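PDB 5GVV: glycosyl transferase family 8 from Streptococcus pneumoniae, which transfers galactose from UDP-galactose onto the terminal glucose of the already glycosylated serine-rich repeat protein PsrP, the third step of its O-glycosylation. Local coordinates for residues G12-A15 against Y16-Q19; Q19-T22 against A23-L27; W47-Q50 against I51-Y54; W248-S251 against L252-W255; V257-N260 against E261-K265. All coordinates share one frame; numbering follows the deposited sequence.

Contact 1: residues G12-A15 against Y16-Q19; sequences GDYA and YIRQ. With UDP (uridine-5'-diphosphate), chain D.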
# COMPACT_ATOMS: atom_id res chain seq x y z
N GLY A 12 1.80 11.94 7.27
CA GLY A 12 1.21 10.62 7.41
C GLY A 12 2.22 9.53 7.71
O GLY A 12 3.42 9.69 7.44
N ASP A 13 1.74 8.42 8.27
CA ASP A 13 2.61 7.29 8.58
C ASP A 13 2.62 6.28 7.43
O ASP A 13 1.83 6.38 6.49
CB ASP A 13 2.17 6.61 9.88
CG ASP A 13 0.75 6.06 9.82
OD1 ASP A 13 -0.11 6.68 9.16
OD2 ASP A 13 0.49 5.01 10.43
N TYR A 14 3.52 5.29 7.54
CA TYR A 14 3.69 4.26 6.52
C TYR A 14 2.41 3.45 6.31
O TYR A 14 2.14 2.98 5.21
CB TYR A 14 4.83 3.33 6.97
CG TYR A 14 5.34 2.34 5.93
CD1 TYR A 14 5.18 2.56 4.57
CD2 TYR A 14 6.01 1.19 6.33
CE1 TYR A 14 5.67 1.64 3.63
CE2 TYR A 14 6.49 0.28 5.42
CZ TYR A 14 6.32 0.50 4.07
OH TYR A 14 6.82 -0.42 3.18
N ALA A 15 1.63 3.29 7.37
CA ALA A 15 0.40 2.51 7.28
C ALA A 15 -0.61 3.21 6.38
O ALA A 15 -1.52 2.57 5.86
CB ALA A 15 -0.19 2.28 8.67
N TYR A 16 -0.42 4.51 6.20
CA TYR A 16 -1.30 5.32 5.36
C TYR A 16 -0.65 5.59 4.00
O TYR A 16 -1.10 6.46 3.25
CB TYR A 16 -1.57 6.65 6.08
CG TYR A 16 -3.01 7.13 6.08
CD1 TYR A 16 -4.00 6.43 6.75
CD2 TYR A 16 -3.36 8.31 5.44
CE1 TYR A 16 -5.32 6.89 6.77
CE2 TYR A 16 -4.68 8.77 5.44
CZ TYR A 16 -5.64 8.05 6.11
OH TYR A 16 -6.94 8.52 6.12
N ILE A 17 0.41 4.84 3.67
CA ILE A 17 1.16 5.13 2.45
C ILE A 17 0.32 5.07 1.16
O ILE A 17 0.56 5.84 0.23
CB ILE A 17 2.42 4.23 2.32
CG1 ILE A 17 3.40 4.80 1.29
CG2 ILE A 17 2.04 2.79 1.98
CD1 ILE A 17 4.05 6.12 1.72
N ARG A 18 -0.68 4.17 1.12
CA ARG A 18 -1.53 4.04 -0.07
C ARG A 18 -2.39 5.29 -0.27
O ARG A 18 -2.70 5.66 -1.41
CB ARG A 18 -2.42 2.79 0.01
CG ARG A 18 -1.70 1.48 -0.27
CD ARG A 18 -2.64 0.28 -0.21
NE ARG A 18 -3.60 0.28 -1.31
CZ ARG A 18 -4.92 0.40 -1.15
NH1 ARG A 18 -5.42 0.54 0.07
NH2 ARG A 18 -5.73 0.40 -2.20
N GLN A 19 -2.78 5.92 0.83
CA GLN A 19 -3.58 7.14 0.78
C GLN A 19 -2.69 8.35 0.47
O GLN A 19 -3.04 9.20 -0.35
CB GLN A 19 -4.32 7.36 2.10
CG GLN A 19 -5.42 6.33 2.40
CD GLN A 19 -4.89 4.92 2.63
OE1 GLN A 19 -3.91 4.72 3.35
NE2 GLN A 19 -5.53 3.93 2.00
N1 UDP D . -3.43 9.98 9.25
C2 UDP D . -2.42 9.05 9.09
N3 UDP D . -2.63 7.72 9.40
C4 UDP D . -3.86 7.31 9.88
C5 UDP D . -4.88 8.24 10.03
C6 UDP D . -4.61 9.60 9.83
O2 UDP D . -1.33 9.41 8.67
O4 UDP D . -4.04 6.12 10.15
C1' UDP D . -3.17 11.39 8.90
C2' UDP D . -3.54 11.63 7.45
O2' UDP D . -2.68 12.59 6.87
C3' UDP D . -4.93 12.22 7.54
C4' UDP D . -4.87 12.98 8.86
O4' UDP D . -3.98 12.25 9.68
O3' UDP D . -5.20 13.06 6.44
C5' UDP D . -6.24 13.13 9.52
O5' UDP D . -6.98 11.95 9.28
PA UDP D . -8.40 12.07 8.52
O1A UDP D . -8.12 12.67 7.20
O2A UDP D . -9.04 10.74 8.41
O3A UDP D . -9.29 13.05 9.44
PB UDP D . -10.57 13.87 8.88
O1B UDP D . -10.97 14.92 9.84
O2B UDP D . -11.70 12.91 8.73
O3B UDP D . -10.25 14.48 7.57
O HOH W 1 -1.79 2.23 3.16
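The ring of Tyr-16, approached obliquely by Asp-13 OD1, is covered on one face by the uracil of UDP, with Tyr-16 CD1 3.3 Å from UDP N3. The side-chain end of Gln-19, one turn on, covers the opposite face toward the rim. Asp-13 fixes the base by two bonds: its OD1 accepts from UDP N3 at 2.7 Å (150° at the hydrogen), and its backbone N donates to UDP O2 at 3.3 Å. With chi1 at 61°, the carboxylate turns back over its own main chain, and OD1 ends 3.4 Å from Tyr-16 CB while still reaching UDP N3. The backbone winds tightly here: Tyr-16 N donates to Asp-13 O at 2.9 Å and Ile-17 N to Tyr-14 O at 3.0 Å, three residues back in each case, as expected for a 3-10 entry to a helix with Tyr-16 at the N-cap. Water 1 bridges Ala-15 O, to which it donates, and Arg-18 N. Tyr-14 CD1 rests on Ile-17 CB, while its OH bonds to Trp-235 O of the second subunit. This nucleotide-binding turn of the GT-A fold links strand 6-11 to the start of helix 17-30.

Contact 2: residues Q19-T22 against A23-L27; sequences QIET and AMKSL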
# COMPACT_ATOMS: atom_id res chain seq x y z
N GLN A 19 -2.78 5.92 0.83
CA GLN A 19 -3.58 7.14 0.78
C GLN A 19 -2.69 8.35 0.47
O GLN A 19 -3.04 9.20 -0.35
CB GLN A 19 -4.32 7.36 2.10
CG GLN A 19 -5.42 6.33 2.40
CD GLN A 19 -4.89 4.92 2.63
OE1 GLN A 19 -3.91 4.72 3.35
NE2 GLN A 19 -5.53 3.93 2.00
N ILE A 20 -1.55 8.42 1.14
CA ILE A 20 -0.59 9.50 0.89
C ILE A 20 -0.17 9.50 -0.57
O ILE A 20 -0.18 10.55 -1.22
CB ILE A 20 0.67 9.35 1.77
CG1 ILE A 20 0.31 9.39 3.25
CG2 ILE A 20 1.70 10.44 1.43
CD1 ILE A 20 1.46 9.00 4.17
N GLU A 21 0.18 8.33 -1.10
CA GLU A 21 0.67 8.26 -2.47
C GLU A 21 -0.42 8.58 -3.49
O GLU A 21 -0.15 9.24 -4.49
CB GLU A 21 1.28 6.88 -2.77
CG GLU A 21 2.04 6.84 -4.10
CD GLU A 21 2.83 5.57 -4.31
OE1 GLU A 21 3.05 4.82 -3.33
OE2 GLU A 21 3.24 5.32 -5.47
N THR A 22 -1.64 8.12 -3.23
CA THR A 22 -2.78 8.44 -4.07
C THR A 22 -3.07 9.94 -4.10
O THR A 22 -3.33 10.51 -5.16
CB THR A 22 -4.04 7.69 -3.62
OG1 THR A 22 -3.83 6.28 -3.77
CG2 THR A 22 -5.25 8.10 -4.45
N ALA A 23 -3.03 10.59 -2.94
CA ALA A 23 -3.27 12.03 -2.87
C ALA A 23 -2.19 12.79 -3.62
O ALA A 23 -2.48 13.74 -4.35
CB ALA A 23 -3.35 12.48 -1.43
N MSE A 24 -0.92 12.37 -3.46
CA MSE A 24 0.18 13.00 -4.17
C MSE A 24 0.06 12.77 -5.65
O MSE A 24 0.28 13.66 -6.44
CB MSE A 24 1.58 12.53 -3.66
CG MSE A 24 1.91 12.97 -2.26
SE MSE A 24 3.64 12.12 -1.68
CE MSE A 24 4.41 12.67 -3.36
N LYS A 25 -0.28 11.56 -6.07
CA LYS A 25 -0.48 11.28 -7.49
C LYS A 25 -1.52 12.22 -8.12
O LYS A 25 -1.30 12.75 -9.21
CB LYS A 25 -0.89 9.82 -7.72
CG LYS A 25 0.30 8.87 -7.79
CD LYS A 25 -0.06 7.53 -8.43
CE LYS A 25 -0.85 6.63 -7.50
NZ LYS A 25 -0.80 5.19 -7.93
N SER A 26 -2.63 12.42 -7.43
CA SER A 26 -3.69 13.29 -7.95
C SER A 26 -3.19 14.74 -8.05
O SER A 26 -3.48 15.42 -9.04
CB SER A 26 -4.96 13.20 -7.10
OG SER A 26 -4.77 13.71 -5.79
N LEU A 27 -2.43 15.18 -7.05
CA LEU A 27 -1.83 16.51 -7.06
C LEU A 27 -0.85 16.70 -8.23
O LEU A 27 -0.91 17.71 -8.94
CB LEU A 27 -1.11 16.77 -5.72
CG LEU A 27 -0.30 18.06 -5.54
CD1 LEU A 27 -1.19 19.28 -5.63
CD2 LEU A 27 0.45 18.05 -4.23
O HOH W 2 1.52 3.78 -7.07
O HOH W 3 -1.14 4.73 -4.74
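Four consecutive backbone bonds, from Ala-23 N to Gln-19 O, Met-24 N to Ile-20 O, Lys-25 N to Glu-21 O and Ser-26 N to Thr-22 O, span 2.8 to 3.0 Å and define regular alpha-helix. This is the middle of helix 17-30, the crossover helix of the beta-alpha-beta unit formed with strands 6-11 and 34-40. On the sheet side, Ile-20 and the selenomethionine Met-24 lie alongside each other and point the same way, with Ile-20 CG2 4.0 Å from Met-24 SE. Strand 34-40 receives both, Ile-20 on Leu-38 and Met-24 on Ile-36. The polar flank is built differently. Glu-21 and Lys-25 are one turn apart, yet Glu-21 OE2 and Lys-25 NZ stay 4.7 Å apart; water 2 joins them, donating to Glu-21 OE2 at 2.8 Å and accepting from Lys-25 NZ at 2.8 Å. Each charge has further partners: the carboxylate takes the indole N-H groups of Trp-47 and Trp-255, and the ammonium reaches Ser-251 O and Met-253 O. A bend at chi3 (-76°) in Lys-25 turns its terminus toward those carbonyls. Thr-22 OG1 bonds back to Arg-18 O. Ser-26 OG likewise turns onto its own helix, placed between the backbone N and carbonyl carbon (chi1 66°). This adds a second donor to Ala-23 O, which takes Ser-26 OG at 2.7 Å and Leu-27 N at 3.1 Å from the same face of its plane.

Contact 3: residues W47-Q50 against I51-Y54; sequences WFSQ and IRIY
Ile-51 lays its CG1 over the indole face of Trp-47, 3.9 Å from the centroid of the six-membered ring, a CH-pi contact one turn along helix 45-57. That helix is the crossover of the beta-alpha-beta unit between strands 34-40 and 61-66. A second pair lies farther along: the Gln-50 amide meets the Tyr-54 ring, NE2 standing 3.4 Å from CE1 with the two planes 29° apart. Gln-50 CG is trans to the backbone N, and the chain then bends at chi2 (63°), which folds the amide back toward the ring. Gln-50 O also sits over the centre of a face of that ring. On the flank toward strand 61-66, the guanidinium of Arg-52 runs nearly parallel to the Phe-48 ring, 14° between planes, with Arg-52 NH2 4.0 Å from Phe-48 CD1. The backbone bonds of this turn are uneven: Arg-52 N to Phe-48 O is 2.9 Å, whereas Ile-53 N to Ser-49 O and Tyr-54 N to Gln-50 O are both weak at 3.4 Å.

Farther out, Arg-52 NE donates to Leu-62 O, which holds the guanidinium beside strand 61-66. Leu-252 of the second subunit packs on Gln-50 and Tyr-54. Water 4 lies in the guanidinium plane at its edge and is weakly bonded to Arg-52 NH1 at 3.3 Å and to Ser-49 OG at 3.4 Å.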
# COMPACT_ATOMS: atom_id res chain seq x y z
N TRP A 47 11.11 4.24 -0.79
CA TRP A 47 9.92 4.88 -1.34
C TRP A 47 10.24 6.33 -1.69
O TRP A 47 9.94 6.78 -2.80
CB TRP A 47 8.76 4.81 -0.34
CG TRP A 47 7.46 5.38 -0.88
CD1 TRP A 47 6.51 4.73 -1.61
CD2 TRP A 47 6.99 6.72 -0.72
NE1 TRP A 47 5.47 5.59 -1.92
CE2 TRP A 47 5.75 6.82 -1.38
CE3 TRP A 47 7.51 7.86 -0.08
CZ2 TRP A 47 5.01 8.01 -1.43
CZ3 TRP A 47 6.77 9.03 -0.13
CH2 TRP A 47 5.54 9.10 -0.79
N PHE A 48 10.87 7.04 -0.76
CA PHE A 48 11.24 8.43 -0.99
C PHE A 48 12.18 8.60 -2.18
O PHE A 48 11.99 9.51 -2.99
CB PHE A 48 11.91 9.02 0.26
CG PHE A 48 10.94 9.63 1.22
CD1 PHE A 48 10.47 10.92 1.02
CD2 PHE A 48 10.51 8.93 2.34
CE1 PHE A 48 9.57 11.50 1.90
CE2 PHE A 48 9.62 9.49 3.24
CZ PHE A 48 9.15 10.79 3.02
N SER A 49 13.20 7.74 -2.29
CA SER A 49 14.15 7.84 -3.40
C SER A 49 13.49 7.83 -4.78
O SER A 49 13.79 8.68 -5.62
CB SER A 49 15.21 6.74 -3.31
OG SER A 49 16.04 6.94 -2.19
N GLN A 50 12.58 6.88 -5.00
CA GLN A 50 11.93 6.75 -6.30
C GLN A 50 10.97 7.90 -6.60
O GLN A 50 10.98 8.47 -7.70
CB GLN A 50 11.18 5.42 -6.39
CG GLN A 50 10.57 5.18 -7.77
CD GLN A 50 11.63 5.07 -8.86
OE1 GLN A 50 12.34 4.07 -8.94
NE2 GLN A 50 11.75 6.10 -9.69
N ILE A 51 10.12 8.22 -5.63
CA ILE A 51 9.11 9.25 -5.84
C ILE A 51 9.78 10.61 -6.00
O ILE A 51 9.30 11.47 -6.75
CB ILE A 51 8.10 9.29 -4.67
CG1 ILE A 51 7.47 7.91 -4.46
CG2 ILE A 51 7.02 10.33 -4.92
CD1 ILE A 51 6.85 7.32 -5.72
N ARG A 52 10.91 10.80 -5.31
CA ARG A 52 11.66 12.06 -5.40
C ARG A 52 12.12 12.30 -6.83
O ARG A 52 12.09 13.43 -7.32
CB ARG A 52 12.87 12.05 -4.45
CG ARG A 52 13.77 13.27 -4.58
CD ARG A 52 14.88 13.26 -3.54
NE ARG A 52 14.34 13.32 -2.19
CZ ARG A 52 14.54 12.38 -1.27
NH1 ARG A 52 15.28 11.31 -1.54
NH2 ARG A 52 13.99 12.51 -0.06
N ILE A 53 12.55 11.24 -7.51
CA ILE A 53 12.92 11.32 -8.92
C ILE A 53 11.75 11.79 -9.78
O ILE A 53 11.93 12.62 -10.68
CB ILE A 53 13.42 9.97 -9.45
CG1 ILE A 53 14.74 9.58 -8.77
CG2 ILE A 53 13.59 10.01 -10.97
CD1 ILE A 53 15.27 8.22 -9.19
N TYR A 54 10.56 11.26 -9.51
CA TYR A 54 9.37 11.66 -10.26
C TYR A 54 9.13 13.16 -10.09
O TYR A 54 8.90 13.87 -11.07
CB TYR A 54 8.13 10.90 -9.76
CG TYR A 54 8.19 9.41 -9.98
CD1 TYR A 54 9.02 8.86 -10.96
CD2 TYR A 54 7.41 8.55 -9.22
CE1 TYR A 54 9.07 7.49 -11.16
CE2 TYR A 54 7.46 7.18 -9.41
CZ TYR A 54 8.29 6.66 -10.38
OH TYR A 54 8.34 5.29 -10.57
O HOH W 4 15.50 8.77 0.58

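Contact 4: residues W248-S251 against L252-W255; sequences WEYS and LMDW
Leu-252 N donates to Trp-248 O at 2.9 Å, with 155° at the hydrogen, in the last turn of helix 244-251. The next bond, Met-253 N to Tyr-250 O at 3.2 Å, is weak and spans three residues instead of four, so the turn tightens where the helix ends. Leu-252 folds over the same carbonyl that its N-H uses: its CG is 3.3 Å from Trp-248 O, and its CD1 lies 4.0 Å from Trp-248 CE3, meeting the indole obliquely. Selenomethionine Met-253 leaves the helix end with CG trans to the backbone N and a bend at chi3 (-75°), which brings the selenium beside Tyr-250. Met-253 SE is 4.1 Å from Tyr-250 CD1 and 57° off the ring normal, an oblique Met-aromatic contact between side chains that point the same way. The polar ends of both rings are fixed elsewhere, Trp-248 NE1 by Pro-234 O and Tyr-250 OH by His-30 NE2.

Asp-254, at the N-cap position of the following helix, makes no capping bond to it; OD1 and OD2 instead bond to the backbone N atoms of Trp-255 and Ser-256 of the second subunit. The two Asp-254 OD1 atoms come close across this interface, which could raise the proton affinity of one of them. The turn connects helix 244-251, packed on helix 17-30 through Tyr-250 and Ser-251, to helix 255-263.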
# COMPACT_ATOMS: atom_id res chain seq x y z
N TRP A 248 -10.32 5.62 -6.52
CA TRP A 248 -9.71 4.44 -7.12
C TRP A 248 -9.02 4.75 -8.44
O TRP A 248 -7.97 4.18 -8.76
CB TRP A 248 -10.75 3.33 -7.25
CG TRP A 248 -10.99 2.69 -5.93
CD1 TRP A 248 -12.03 2.92 -5.08
CD2 TRP A 248 -10.14 1.75 -5.27
NE1 TRP A 248 -11.89 2.17 -3.94
CE2 TRP A 248 -10.73 1.44 -4.03
CE3 TRP A 248 -8.93 1.13 -5.61
CZ2 TRP A 248 -10.16 0.53 -3.13
CZ3 TRP A 248 -8.36 0.23 -4.72
CH2 TRP A 248 -8.97 -0.06 -3.49
N GLU A 249 -9.61 5.66 -9.21
CA GLU A 249 -9.04 6.10 -10.48
C GLU A 249 -7.60 6.61 -10.31
O GLU A 249 -6.73 6.34 -11.14
CB GLU A 249 -9.91 7.19 -11.09
CG GLU A 249 -9.43 7.71 -12.43
CD GLU A 249 -10.41 8.71 -13.03
OE1 GLU A 249 -10.45 8.82 -14.27
OE2 GLU A 249 -11.14 9.37 -12.25
N TYR A 250 -7.36 7.35 -9.23
CA TYR A 250 -6.01 7.83 -8.97
C TYR A 250 -5.12 6.81 -8.26
O TYR A 250 -3.91 6.75 -8.51
CB TYR A 250 -6.04 9.16 -8.23
CG TYR A 250 -6.50 10.30 -9.10
CD1 TYR A 250 -5.61 10.96 -9.94
CD2 TYR A 250 -7.83 10.71 -9.10
CE1 TYR A 250 -6.03 12.00 -10.75
CE2 TYR A 250 -8.25 11.75 -9.90
CZ TYR A 250 -7.34 12.39 -10.73
OH TYR A 250 -7.76 13.43 -11.53
N SER A 251 -5.71 6.00 -7.39
CA SER A 251 -4.94 4.96 -6.70
C SER A 251 -4.33 3.96 -7.69
O SER A 251 -3.18 3.52 -7.52
CB SER A 251 -5.82 4.21 -5.70
OG SER A 251 -5.11 3.14 -5.09
N LEU A 252 -5.09 3.62 -8.73
CA LEU A 252 -4.66 2.62 -9.70
C LEU A 252 -3.91 3.21 -10.89
O LEU A 252 -3.57 2.49 -11.84
CB LEU A 252 -5.87 1.82 -10.18
CG LEU A 252 -6.63 1.14 -9.05
CD1 LEU A 252 -7.97 0.63 -9.51
CD2 LEU A 252 -5.80 0.01 -8.46
N MSE A 253 -3.66 4.51 -10.83
CA MSE A 253 -2.92 5.20 -11.89
C MSE A 253 -1.43 4.98 -11.71
O MSE A 253 -0.89 5.22 -10.62
CB MSE A 253 -3.27 6.69 -11.88
CG MSE A 253 -2.67 7.51 -13.01
SE MSE A 253 -3.32 9.34 -12.97
CE MSE A 253 -5.11 9.03 -13.68
N ASP A 254 -0.76 4.49 -12.75
CA ASP A 254 0.70 4.35 -12.71
C ASP A 254 1.34 5.73 -12.70
O ASP A 254 0.77 6.68 -13.25
CB ASP A 254 1.20 3.59 -13.94
CG ASP A 254 1.00 2.08 -13.84
OD1 ASP A 254 1.03 1.54 -12.71
OD2 ASP A 254 0.82 1.44 -14.89
N TRP A 255 2.51 5.86 -12.08
CA TRP A 255 3.23 7.12 -12.11
C TRP A 255 3.67 7.44 -13.53
O TRP A 255 3.80 8.61 -13.91
CB TRP A 255 4.45 7.03 -11.20
CG TRP A 255 4.16 7.39 -9.77
CD1 TRP A 255 4.02 6.54 -8.71
CD2 TRP A 255 3.97 8.71 -9.25
NE1 TRP A 255 3.75 7.26 -7.56
CE2 TRP A 255 3.72 8.59 -7.87
CE3 TRP A 255 4.00 9.99 -9.82
CZ2 TRP A 255 3.50 9.71 -7.05
CZ3 TRP A 255 3.78 11.09 -9.01
CH2 TRP A 255 3.52 10.94 -7.63

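Contact 5: residues V257-N260 against E261-K265; sequences VILN and EWFSK
Glu-261 N bonds to Val-257 O at 3.2 Å; chi1 of -67° sets CG against that same oxygen, and a bend at chi2 then turns the carboxylate. From there OE2 forms a long, weak ion pair with Arg-29. Trp-262 follows with only a weak bond from its N to Ile-258 O, 3.5 Å long, while indole CD1 meets Ile-258 CG2 at 4.2 Å. Its NE1 donates to Cys-28 O, so this ring ties helix 255-263 to the far end of helix 17-30, well away from the nucleotide site. Phe-263 is better bonded, with its N 2.8 Å from Leu-259 O. Its ring lies beside Leu-259, both side chains pointing the same way; Leu-259 CB stands 4.2 Å from the ring centroid and 20° off the normal, a CH-pi contact. In this last turn of alpha-helix 255-263, Leu-259 and Phe-263 together face helix 45-57, a crossover helix of the GT-A-type domain, where both touch Glu-57. Ser-264 N donates to Asn-260 O at 2.9 Å from above the carbonyl plane. Ser-264 OG, turned back by chi1 of 63°, lies within bonding distance of both Asn-260 O and Glu-261 O, and its one proton could serve either. Lys-265 N takes a shorter span, bonding to Trp-262 O at 3.1 Å.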
# COMPACT_ATOMS: atom_id res chain seq x y z
N VAL A 257 1.93 7.08 -16.25
CA VAL A 257 0.86 7.86 -16.88
C VAL A 257 1.01 9.34 -16.56
O VAL A 257 0.87 10.20 -17.44
CB VAL A 257 -0.54 7.40 -16.40
CG1 VAL A 257 -1.62 8.37 -16.88
CG2 VAL A 257 -0.83 6.00 -16.89
N ILE A 258 1.29 9.64 -15.29
CA ILE A 258 1.41 11.02 -14.83
C ILE A 258 2.61 11.70 -15.49
O ILE A 258 2.50 12.83 -15.98
CB ILE A 258 1.53 11.08 -13.30
CG1 ILE A 258 0.29 10.47 -12.65
CG2 ILE A 258 1.76 12.53 -12.82
CD1 ILE A 258 0.41 10.27 -11.15
N LEU A 259 3.75 11.02 -15.48
CA LEU A 259 4.97 11.55 -16.09
C LEU A 259 4.82 11.72 -17.60
O LEU A 259 5.28 12.72 -18.16
CB LEU A 259 6.16 10.65 -15.76
CG LEU A 259 6.55 10.60 -14.28
CD1 LEU A 259 7.48 9.43 -14.01
CD2 LEU A 259 7.19 11.91 -13.86
N ASN A 260 4.17 10.76 -18.25
CA ASN A 260 3.96 10.83 -19.70
C ASN A 260 3.12 12.03 -20.16
O ASN A 260 3.37 12.59 -21.24
CB ASN A 260 3.33 9.53 -20.22
CG ASN A 260 2.93 9.63 -21.68
OD1 ASN A 260 1.80 10.01 -22.00
ND2 ASN A 260 3.85 9.29 -22.57
N GLU A 261 2.13 12.41 -19.37
CA GLU A 261 1.31 13.58 -19.68
C GLU A 261 2.14 14.85 -19.68
O GLU A 261 2.03 15.68 -20.59
CB GLU A 261 0.16 13.71 -18.67
CG GLU A 261 -0.88 12.60 -18.75
CD GLU A 261 -1.88 12.81 -19.87
OE1 GLU A 261 -1.92 13.93 -20.44
OE2 GLU A 261 -2.64 11.87 -20.17
N TRP A 262 2.98 15.01 -18.65
CA TRP A 262 3.85 16.18 -18.56
C TRP A 262 4.95 16.15 -19.62
O TRP A 262 5.22 17.16 -20.26
CB TRP A 262 4.47 16.28 -17.16
CG TRP A 262 3.47 16.67 -16.11
CD1 TRP A 262 3.04 15.90 -15.06
CD2 TRP A 262 2.77 17.91 -16.00
NE1 TRP A 262 2.12 16.59 -14.32
CE2 TRP A 262 1.94 17.83 -14.88
CE3 TRP A 262 2.78 19.09 -16.76
CZ2 TRP A 262 1.10 18.89 -14.49
CZ3 TRP A 262 1.96 20.14 -16.37
CH2 TRP A 262 1.14 20.03 -15.24
N PHE A 263 5.57 14.98 -19.82
CA PHE A 263 6.64 14.85 -20.80
C PHE A 263 6.13 15.12 -22.22
O PHE A 263 6.83 15.71 -23.04
CB PHE A 263 7.28 13.46 -20.74
CG PHE A 263 8.01 13.16 -19.45
CD1 PHE A 263 8.06 14.08 -18.41
CD2 PHE A 263 8.67 11.94 -19.30
CE1 PHE A 263 8.73 13.78 -17.23
CE2 PHE A 263 9.35 11.64 -18.12
CZ PHE A 263 9.38 12.56 -17.09
N SER A 264 4.90 14.70 -22.51
CA SER A 264 4.35 14.89 -23.85
C SER A 264 4.04 16.36 -24.15
O SER A 264 3.81 16.73 -25.31
CB SER A 264 3.10 14.03 -24.07
OG SER A 264 2.06 14.38 -23.17
N LYS A 265 4.04 17.20 -23.12
CA LYS A 265 3.89 18.64 -23.32
C LYS A 265 5.22 19.33 -23.06
O LYS A 265 5.28 20.54 -22.80
CB LYS A 265 2.79 19.20 -22.41
CG LYS A 265 1.51 18.39 -22.50
CD LYS A 265 0.27 19.21 -22.19
CE LYS A 265 -0.99 18.45 -22.63
NZ LYS A 265 -2.26 19.07 -22.14

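Overall arrangement
All five contacts are local, between adjoining segments; none encloses a loop, nests in another or crosses one. Contact 1 turns the chain from strand 6-11 into helix 17-30 beside UDP, and contact 2 continues that helix, sharing Gln-19. Contact 3, on helix 45-57, packs against both: Ile-17 CD1 meets Trp-47 CE2, and Met-24 meets Trp-47 and Ile-51. Much later in the chain, contact 4 returns to contact 2, their centres about 9 Å apart, and Trp-255 reaches Tyr-54 of contact 3. Contact 5 closes the group, Ile-258 touching Met-253 and Leu-259 touching Tyr-54. Helix 244-251 is thereby tied to helix 17-30, and helix 255-263 to both crossover helices of the GT-A domain.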